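Local coordinates for protein chloromuconate cycloisomerase (Rhodococcus opacus, PDB 4M0X) that belongs to the enolase superfamily of metal-dependent enzymes, joining an N-terminal capping domain to a beta/alpha-barrel that holds a manganese ion, at residues A311-Y314 with G315-D319; R280-E283 with I284-I287; I333-V337 with T338-K342; R120-V123 with S124-L127. All coordinates share one frame; numbering follows the deposited sequence.

Contact 1 of 4, residues A311-Y314 with G315-D319; sequences AQLY and GTMPD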
loop_
_atom_site.group_PDB
_atom_site.type_symbol
_atom_site.label_atom_id
_atom_site.label_comp_id
_atom_site.label_asym_id
_atom_site.label_seq_id
_atom_site.Cartn_x
_atom_site.Cartn_y
_atom_site.Cartn_z
ATOM N N ALA A 311 -28.913 23.845 15.130
ATOM C CA ALA A 311 -28.774 25.079 14.358
ATOM C C ALA A 311 -27.605 25.915 14.888
ATOM O O ALA A 311 -26.817 26.481 14.118
ATOM C CB ALA A 311 -30.070 25.879 14.370
ATOM N N GLN A 312 -27.477 25.965 16.206
ATOM C CA GLN A 312 -26.372 26.691 16.808
ATOM C C GLN A 312 -25.035 26.024 16.462
ATOM O O GLN A 312 -24.107 26.692 16.006
ATOM C CB GLN A 312 -26.572 26.857 18.313
ATOM C CG GLN A 312 -27.428 28.059 18.654
ATOM C CD GLN A 312 -27.676 28.214 20.135
ATOM O OE1 GLN A 312 -26.784 27.987 20.960
ATOM N NE2 GLN A 312 -28.890 28.606 20.487
ATOM N N LEU A 313 -24.948 24.713 16.663
ATOM C CA LEU A 313 -23.770 23.952 16.241
ATOM C C LEU A 313 -23.340 24.361 14.832
ATOM O O LEU A 313 -22.215 24.853 14.618
ATOM C CB LEU A 313 -24.058 22.450 16.278
ATOM C CG LEU A 313 -22.967 21.565 15.680
ATOM C CD1 LEU A 313 -21.678 21.690 16.490
ATOM C CD2 LEU A 313 -23.421 20.121 15.645
ATOM N N TYR A 314 -24.267 24.176 13.883
ATOM C CA TYR A 314 -24.016 24.419 12.468
ATOM C C TYR A 314 -23.584 25.860 12.233
ATOM O O TYR A 314 -22.740 26.120 11.392
ATOM C CB TYR A 314 -25.235 24.061 11.628
ATOM C CG TYR A 314 -25.788 22.649 11.815
ATOM C CD1 TYR A 314 -25.081 21.685 12.533
ATOM C CD2 TYR A 314 -27.007 22.261 11.223
ATOM C CE1 TYR A 314 -25.573 20.399 12.693
ATOM C CE2 TYR A 314 -27.503 20.962 11.382
ATOM C CZ TYR A 314 -26.779 20.039 12.125
ATOM O OH TYR A 314 -27.223 18.739 12.313
ATOM N N GLY A 315 -24.143 26.796 12.984
ATOM C CA GLY A 315 -23.671 28.171 12.939
ATOM C C GLY A 315 -22.267 28.405 13.527
ATOM O O GLY A 315 -21.604 29.399 13.170
ATOM N N THR A 316 -21.806 27.545 14.439
ATOM C CA THR A 316 -20.448 27.711 14.926
ATOM C C THR A 316 -19.455 27.108 13.951
ATOM O O THR A 316 -18.298 27.433 13.973
ATOM C CB THR A 316 -20.174 27.131 16.351
ATOM O OG1 THR A 316 -20.050 25.709 16.310
ATOM C CG2 THR A 316 -21.236 27.527 17.369
ATOM N N MET A 317 -19.920 26.212 13.096
ATOM C CA MET A 317 -19.033 25.379 12.284
ATOM C C MET A 317 -18.368 26.140 11.143
ATOM O O MET A 317 -18.993 27.017 10.536
ATOM C CB MET A 317 -19.827 24.219 11.730
ATOM C CG MET A 317 -19.840 23.026 12.650
ATOM S SD MET A 317 -21.035 21.799 12.086
ATOM C CE MET A 317 -20.384 21.226 10.528
ATOM N N PRO A 318 -17.093 25.805 10.853
ATOM C CA PRO A 318 -16.377 26.569 9.840
ATOM C C PRO A 318 -16.848 26.230 8.437
ATOM O O PRO A 318 -16.572 26.991 7.504
ATOM C CB PRO A 318 -14.922 26.135 10.036
ATOM C CG PRO A 318 -15.009 24.749 10.585
ATOM C CD PRO A 318 -16.246 24.747 11.454
ATOM N N ASP A 319 -17.555 25.110 8.284
ATOM C CA ASP A 319 -17.892 24.615 6.952
ATOM C C ASP A 319 -19.242 23.930 6.920
ATOM O O ASP A 319 -19.490 22.998 7.671
ATOM C CB ASP A 319 -16.800 23.658 6.436
ATOM C CG ASP A 319 -17.076 23.144 5.023
ATOM O OD1 ASP A 319 -17.855 22.187 4.843
ATOM O OD2 ASP A 319 -16.507 23.699 4.063
#
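Leu313 and Thr316 meet at the last turn of helix 304-316, where the packing is tight and made mostly of backbone. Leu313 O takes two donors from the same residue: Thr316 OG1 at 2.9 Å, lying in the carbonyl plane on a lone pair, and Thr316 N at 2.7 Å, well above that plane. The hydroxyl gets there because chi1 of 77° sets OG1 between the backbone N and the carbonyl carbon, folded back over the preceding turn. One residue earlier, Gly315 N reaches Ala311 O at 2.9 Å in the usual helical way.

From Met317 on, the first residue to leave helical geometry, the grip slackens. Met317 N makes two weak bonds, to Leu313 O and Tyr314 O. Its side chain runs beside that of Tyr314, pointing the same way, with SD 4.1 Å from Tyr314 CD1 and also 4.1 Å from Leu313 CG. This is a Met-aromatic contact, the sulfur lying oblique to the ring. Pro318 then carries the chain to a partly exposed side.

At the helix end, Arg131 and Arg132 donate to the carbonyls of Thr316 and Met317; their positive charge probably suits the C-terminal end of the helix dipole.

Contact 2 of 4, residues R280-E283 with I284-I287; sequences RARE and IAAI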
loop_
_atom_site.group_PDB
_atom_site.type_symbol
_atom_site.label_atom_id
_atom_site.label_comp_id
_atom_site.label_asym_id
_atom_site.label_seq_id
_atom_site.Cartn_x
_atom_site.Cartn_y
_atom_site.Cartn_z
ATOM N N ARG A 280 -19.012 15.688 20.606
ATOM C CA ARG A 280 -18.604 14.675 19.617
ATOM C C ARG A 280 -18.920 15.109 18.196
ATOM O O ARG A 280 -18.048 15.057 17.333
ATOM C CB ARG A 280 -19.233 13.314 19.902
ATOM C CG ARG A 280 -18.803 12.696 21.214
ATOM C CD ARG A 280 -17.307 12.453 21.199
ATOM N NE ARG A 280 -16.894 11.566 22.280
ATOM C CZ ARG A 280 -15.630 11.384 22.675
ATOM N NH1 ARG A 280 -14.621 12.022 22.073
ATOM N NH2 ARG A 280 -15.374 10.561 23.690
ATOM N N ALA A 281 -20.150 15.587 17.967
ATOM C CA ALA A 281 -20.494 16.173 16.661
ATOM C C ALA A 281 -19.472 17.226 16.204
ATOM O O ALA A 281 -19.014 17.127 15.065
ATOM C CB ALA A 281 -21.912 16.717 16.631
ATOM N N ARG A 282 -19.089 18.204 17.044
ATOM C CA ARG A 282 -18.048 19.143 16.612
ATOM C C ARG A 282 -16.737 18.443 16.308
ATOM O O ARG A 282 -16.054 18.815 15.349
ATOM C CB ARG A 282 -17.787 20.313 17.574
ATOM C CG ARG A 282 -18.151 21.676 16.999
ATOM C CD ARG A 282 -17.022 22.622 16.593
ATOM N NE ARG A 282 -16.265 22.252 15.390
ATOM C CZ ARG A 282 -15.386 23.079 14.809
ATOM N NH1 ARG A 282 -15.189 24.294 15.308
ATOM N NH2 ARG A 282 -14.711 22.720 13.723
ATOM N N GLU A 283 -16.387 17.442 17.110
ATOM C CA GLU A 283 -15.112 16.784 16.926
ATOM C C GLU A 283 -15.086 16.149 15.546
ATOM O O GLU A 283 -14.111 16.301 14.830
ATOM C CB GLU A 283 -14.807 15.778 18.050
ATOM C CG GLU A 283 -14.344 16.439 19.356
ATOM C CD GLU A 283 -14.141 15.450 20.525
ATOM O OE1 GLU A 283 -13.569 15.839 21.598
ATOM O OE2 GLU A 283 -14.545 14.265 20.363
ATOM N N ILE A 284 -16.167 15.473 15.159
ATOM C CA ILE A 284 -16.295 14.906 13.806
ATOM C C ILE A 284 -16.117 15.980 12.735
ATOM O O ILE A 284 -15.442 15.773 11.726
ATOM C CB ILE A 284 -17.616 14.131 13.607
ATOM C CG1 ILE A 284 -17.655 12.906 14.517
ATOM C CG2 ILE A 284 -17.806 13.674 12.173
ATOM C CD1 ILE A 284 -19.034 12.290 14.630
ATOM N N ALA A 285 -16.663 17.149 12.984
ATOM C CA ALA A 285 -16.537 18.206 12.020
ATOM C C ALA A 285 -15.096 18.717 12.030
ATOM O O ALA A 285 -14.550 19.085 10.979
ATOM C CB ALA A 285 -17.538 19.322 12.311
ATOM N N ALA A 286 -14.468 18.727 13.201
ATOM C CA ALA A 286 -13.079 19.153 13.301
ATOM C C ALA A 286 -12.174 18.258 12.441
ATOM O O ALA A 286 -11.224 18.745 11.810
ATOM C CB ALA A 286 -12.621 19.148 14.750
ATOM N N ILE A 287 -12.483 16.959 12.437
ATOM C CA ILE A 287 -11.806 15.966 11.609
ATOM C C ILE A 287 -12.067 16.207 10.115
ATOM O O ILE A 287 -11.120 16.158 9.318
ATOM C CB ILE A 287 -12.152 14.509 12.022
ATOM C CG1 ILE A 287 -11.407 14.139 13.294
ATOM C CG2 ILE A 287 -11.701 13.501 10.959
ATOM C CD1 ILE A 287 -12.242 13.368 14.289
#
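Glu283 and Ile287 are joined along helix 278-291 by a backbone bond, Ile287 N to Glu283 O at 3.0 Å, and the isoleucine lays its side chain along the same carbonyl, with CD1 3.5 Å from that oxygen. The Glu283 side chain runs back the other way. With CG anti to the carbonyl carbon (chi1 -77°) and the chain extended beyond it, the carboxylate meets the preceding turn, where OE2 takes NH1 of Arg280 at 2.8 Å. That salt bridge uses the syn lone pair of OE2, which meets the edge of the guanidinium near its plane. Arg280 NH2 makes a second salt bridge, to Glu289 of the second subunit.

The Ile284 side chain packs against Phe268 and Ile270 of strand 267-270, between helix and barrel strands. Its N bonds Arg280 O at 2.9 Å, almost straight at 168°, and its CG1 lies 3.6 Å from that same oxygen.

Bent at chi2 and chi3, the Arg282 chain brings the guanidinium alongside the next turn, Ala285 C at its edge and NH2 3.9 Å from Ala286 CA; its ion pairs, with Glu289 of its own chain and Glu283 of the second subunit, are long and weak.

Strand 267-270, this helix and strand 294-297 form a beta-alpha-beta unit of the beta/alpha-barrel, with an apolar face toward the strands and a mixed one (Arg280, Glu283, Ala286, Ile287) toward the second subunit.

Contact 3 of 4, residues I333-V337 with T338-K342; sequences IDEVV and TEPLK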
loop_
_atom_site.group_PDB
_atom_site.type_symbol
_atom_site.label_atom_id
_atom_site.label_comp_id
_atom_site.label_asym_id
_atom_site.label_seq_id
_atom_site.Cartn_x
_atom_site.Cartn_y
_atom_site.Cartn_z
ATOM N N ILE A 333 -46.711 20.384 12.874
ATOM C CA ILE A 333 -47.788 21.353 13.132
ATOM C C ILE A 333 -47.816 21.836 14.567
ATOM O O ILE A 333 -48.356 22.900 14.828
ATOM C CB ILE A 333 -49.216 20.971 12.645
ATOM C CG1 ILE A 333 -49.645 19.611 13.141
ATOM C CG2 ILE A 333 -49.308 21.006 11.126
ATOM C CD1 ILE A 333 -49.713 18.568 12.033
ATOM N N ASP A 334 -47.194 21.111 15.483
ATOM C CA ASP A 334 -47.049 21.596 16.851
ATOM C C ASP A 334 -45.839 20.959 17.545
ATOM O O ASP A 334 -45.309 19.970 17.065
ATOM C CB ASP A 334 -48.320 21.319 17.638
ATOM C CG ASP A 334 -48.515 22.257 18.824
ATOM O OD1 ASP A 334 -47.550 22.867 19.344
ATOM O OD2 ASP A 334 -49.673 22.356 19.266
ATOM N N GLU A 335 -45.420 21.534 18.672
ATOM C CA GLU A 335 -44.128 21.236 19.295
ATOM C C GLU A 335 -44.193 21.297 20.824
ATOM O O GLU A 335 -45.238 21.587 21.376
ATOM C CB GLU A 335 -43.051 22.189 18.765
ATOM C CG GLU A 335 -42.933 22.179 17.245
ATOM C CD GLU A 335 -41.493 22.322 16.719
ATOM O OE1 GLU A 335 -40.543 21.763 17.379
ATOM O OE2 GLU A 335 -41.336 22.983 15.634
ATOM N N VAL A 336 -43.102 20.985 21.517
ATOM C CA VAL A 336 -43.091 21.207 22.979
ATOM C C VAL A 336 -42.309 22.468 23.373
ATOM O O VAL A 336 -41.997 22.676 24.530
ATOM C CB VAL A 336 -42.718 19.955 23.831
ATOM C CG1 VAL A 336 -43.642 18.799 23.499
ATOM C CG2 VAL A 336 -41.264 19.537 23.664
ATOM N N VAL A 337 -42.025 23.334 22.411
ATOM C CA VAL A 337 -41.366 24.600 22.750
ATOM C C VAL A 337 -42.333 25.762 22.678
ATOM O O VAL A 337 -43.387 25.648 22.096
ATOM C CB VAL A 337 -40.068 24.873 21.941
ATOM C CG1 VAL A 337 -38.990 23.887 22.369
ATOM C CG2 VAL A 337 -40.290 24.832 20.443
ATOM N N THR A 338 -41.984 26.868 23.305
ATOM C CA THR A 338 -42.801 28.045 23.191
ATOM C C THR A 338 -42.652 28.758 21.822
ATOM O O THR A 338 -43.568 29.409 21.379
ATOM C CB THR A 338 -42.514 29.024 24.334
ATOM O OG1 THR A 338 -41.115 29.311 24.372
ATOM C CG2 THR A 338 -42.951 28.430 25.638
ATOM N N GLU A 339 -41.488 28.627 21.180
ATOM C CA GLU A 339 -41.179 29.270 19.909
ATOM C C GLU A 339 -40.344 28.326 19.053
ATOM O O GLU A 339 -39.150 28.157 19.306
ATOM C CB GLU A 339 -40.400 30.561 20.136
ATOM C CG GLU A 339 -41.242 31.692 20.694
ATOM C CD GLU A 339 -40.407 32.810 21.286
ATOM O OE1 GLU A 339 -39.345 33.157 20.698
ATOM O OE2 GLU A 339 -40.825 33.348 22.342
ATOM N N PRO A 340 -40.969 27.691 18.040
ATOM C CA PRO A 340 -40.272 26.772 17.143
ATOM C C PRO A 340 -39.252 27.504 16.273
ATOM O O PRO A 340 -39.135 28.723 16.368
ATOM C CB PRO A 340 -41.414 26.209 16.293
ATOM C CG PRO A 340 -42.444 27.296 16.282
ATOM C CD PRO A 340 -42.401 27.781 17.706
ATOM N N LEU A 341 -38.507 26.787 15.445
ATOM C CA LEU A 341 -37.496 27.434 14.628
ATOM C C LEU A 341 -38.168 28.352 13.609
ATOM O O LEU A 341 -39.231 28.026 13.052
ATOM C CB LEU A 341 -36.614 26.390 13.932
ATOM C CG LEU A 341 -35.806 25.372 14.766
ATOM C CD1 LEU A 341 -35.068 24.419 13.844
ATOM C CD2 LEU A 341 -34.838 26.025 15.744
ATOM N N LYS A 342 -37.566 29.510 13.359
ATOM C CA LYS A 342 -38.171 30.421 12.409
ATOM C C LYS A 342 -37.509 30.261 11.038
ATOM O O LYS A 342 -36.290 30.212 10.935
ATOM C CB LYS A 342 -38.140 31.852 12.974
ATOM C CG LYS A 342 -38.721 32.986 12.118
ATOM C CD LYS A 342 -40.221 32.936 11.821
ATOM C CE LYS A 342 -40.623 34.199 11.047
ATOM N NZ LYS A 342 -41.601 33.967 9.942
#
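Asp334 OD1 is gripped by two groups: the backbone N of Glu335, the residue whose side chain reaches over to Pro340, and NH1 of Arg364, which makes a salt bridge. The bond from Glu335 N is 2.6 Å long and meets OD1 on its anti side, 22° out of the carboxylate plane. Asp334 also gives OD2 to the hydroxyl of Tyr368, so both oxygens are tied to helix 362-368.

The Glu335 chain leaves with CG anti to the carbonyl carbon (chi1 -55°), then bends at chi2, and the carboxylate comes up to the CB corner of the proline, OE2 3.3 Å from Pro340 CB. OE1 accepts from Ser304 N, at the first residue of helix 304-316; the start of that helix would probably favour the negative charge on this buried group.

Val337 forms the other part of the contact. Its CG2 lies over the backbone that follows, 3.7 Å from Glu339 O and 3.8 Å from Pro340 N, while Ser304, Val305 and Val358 also pack against it. No hydrogen bond crosses between 333-337 and 338-342; the stretch is held by packing and by backbone bonds to outside residues, such as Thr338 with Asn359.

It belongs to the long irregular connection following strand 323-324 of the beta/alpha-barrel, which here touches strand 5-17; N-terminal domain against barrel is the two-domain arrangement of the enolase-superfamily fold.

Contact 4 of 4, residues R120-V123 with S124-L127; sequences RIPV and SDLL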
loop_
_atom_site.group_PDB
_atom_site.type_symbol
_atom_site.label_atom_id
_atom_site.label_comp_id
_atom_site.label_asym_id
_atom_site.label_seq_id
_atom_site.Cartn_x
_atom_site.Cartn_y
_atom_site.Cartn_z
ATOM N N ARG A 120 -26.899 32.357 31.101
ATOM C CA ARG A 120 -27.703 33.361 30.383
ATOM C C ARG A 120 -27.147 33.700 28.992
ATOM O O ARG A 120 -27.224 34.842 28.575
ATOM N N ILE A 121 -26.575 32.708 28.296
ATOM C CA ILE A 121 -26.091 32.856 26.903
ATOM C C ILE A 121 -26.426 31.681 25.986
ATOM O O ILE A 121 -26.680 30.586 26.458
ATOM C CB ILE A 121 -24.560 33.041 26.816
ATOM C CG1 ILE A 121 -23.857 32.003 27.703
ATOM C CG2 ILE A 121 -24.202 34.503 27.062
ATOM C CD1 ILE A 121 -22.369 32.197 27.841
ATOM N N PRO A 122 -26.396 31.907 24.661
ATOM C CA PRO A 122 -26.602 30.802 23.723
ATOM C C PRO A 122 -25.436 29.801 23.726
ATOM O O PRO A 122 -24.278 30.205 23.831
ATOM C CB PRO A 122 -26.738 31.507 22.363
ATOM C CG PRO A 122 -26.060 32.806 22.532
ATOM C CD PRO A 122 -26.252 33.201 23.975
ATOM N N VAL A 123 -25.724 28.505 23.626
ATOM C CA VAL A 123 -24.652 27.517 23.674
ATOM C C VAL A 123 -23.575 27.894 22.657
ATOM O O VAL A 123 -22.389 27.869 22.984
ATOM C CB VAL A 123 -25.147 26.074 23.434
ATOM C CG1 VAL A 123 -23.961 25.121 23.402
ATOM C CG2 VAL A 123 -26.145 25.651 24.514
ATOM N N SER A 124 -23.997 28.288 21.447
ATOM C CA SER A 124 -23.083 28.804 20.417
ATOM C C SER A 124 -21.959 29.715 20.905
ATOM O O SER A 124 -20.893 29.704 20.319
ATOM C CB SER A 124 -23.847 29.472 19.277
ATOM O OG SER A 124 -24.680 30.516 19.747
ATOM N N ASP A 125 -22.185 30.493 21.964
ATOM C CA ASP A 125 -21.084 31.193 22.666
ATOM C C ASP A 125 -20.093 30.232 23.290
ATOM O O ASP A 125 -18.906 30.309 23.015
ATOM C CB ASP A 125 -21.568 32.108 23.775
ATOM C CG ASP A 125 -22.193 33.365 23.259
ATOM O OD1 ASP A 125 -22.471 33.454 22.040
ATOM O OD2 ASP A 125 -22.415 34.266 24.100
ATOM N N LEU A 126 -20.575 29.327 24.124
ATOM C CA LEU A 126 -19.687 28.388 24.786
ATOM C C LEU A 126 -18.780 27.744 23.756
ATOM O O LEU A 126 -17.633 27.414 24.069
ATOM C CB LEU A 126 -20.470 27.346 25.588
ATOM C CG LEU A 126 -21.539 27.979 26.504
ATOM C CD1 LEU A 126 -22.189 26.960 27.419
ATOM C CD2 LEU A 126 -21.012 29.135 27.342
ATOM N N LEU A 127 -19.260 27.636 22.518
ATOM C CA LEU A 127 -18.507 26.989 21.442
ATOM C C LEU A 127 -17.463 27.862 20.724
ATOM O O LEU A 127 -16.666 27.366 19.933
ATOM C CB LEU A 127 -19.474 26.393 20.419
ATOM C CG LEU A 127 -19.711 24.884 20.551
ATOM C CD1 LEU A 127 -20.372 24.521 21.877
ATOM C CD2 LEU A 127 -20.530 24.353 19.383
#
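Pro122 and Asp125 are joined through the backbone: Asp125 N donates to Pro122 O at 2.8 Å, arriving from above the carbonyl plane and not on a lone pair, with an N-H...O angle of 142°. The bond rounds the chain into the short helix 123-126, which starts after two residues that follow Arg120, whose positive phi makes it the C-prime residue of the Schellman motif that ends helix 101-118.

Apolar contacts form two clusters. In one, Ile121 sends CD1 across to Leu126 CD2, at 3.4 Å; chi1 of 47° holds CG1 between the backbone N and the carbonyl carbon and so aims the longer branch along the turn. Trp112 and Arg115 of helix 101-118 touch the same leucine. In the other, Val123 CG1 meets Leu127 CD1 at 3.9 Å, and both residues press on Leu278 of helix 278-291, with Ile309 of helix 304-316 also against Val123.

Polar atoms against carbon make the third group. The Asp125 carboxylate straddles two residues: OD2 sits 3.5 Å from Ile121 CG2, and OD1 is 3.7 Å from Pro122 CG. Ser124 OG lies 3.5 Å from Pro122 CB on the proline ring. Asp125 OD2 also has a long, weak ion pair with Arg115 of the second subunit, where Leu126 packs on its own counterpart.

The chemistry is thus mainly hydrophobic: the backbone bond to Pro122 O helps set the turn, Val123 and Leu127 face barrel helices, Leu126 faces helix 101-118 and the partner subunit, and the charge stays at a partly exposed edge.

In the fold
Contact 1 lies between its neighbours: its centre is about 11 Å from that of contact 2 and about 12 Å from that of contact 4. It touches contact 2 through Leu313 CD1 on Arg282 CG at 3.6 Å, and contact 4 through a probable hydrogen bond of 2.8 Å from Ser124 N to Gln312 OE1, which links the N-terminal domain to the barrel. Contacts 2 and 4 do not touch, but both meet the second subunit. Contact 3 touches none of the others; its nearest atoms are about 5 Å from contact 1. The manganese, at Asp196, Glu222 and Asp247, is about 11 Å from the Tyr314 side chain of contact 1 and about 14 Å from that of Ile284 in contact 2.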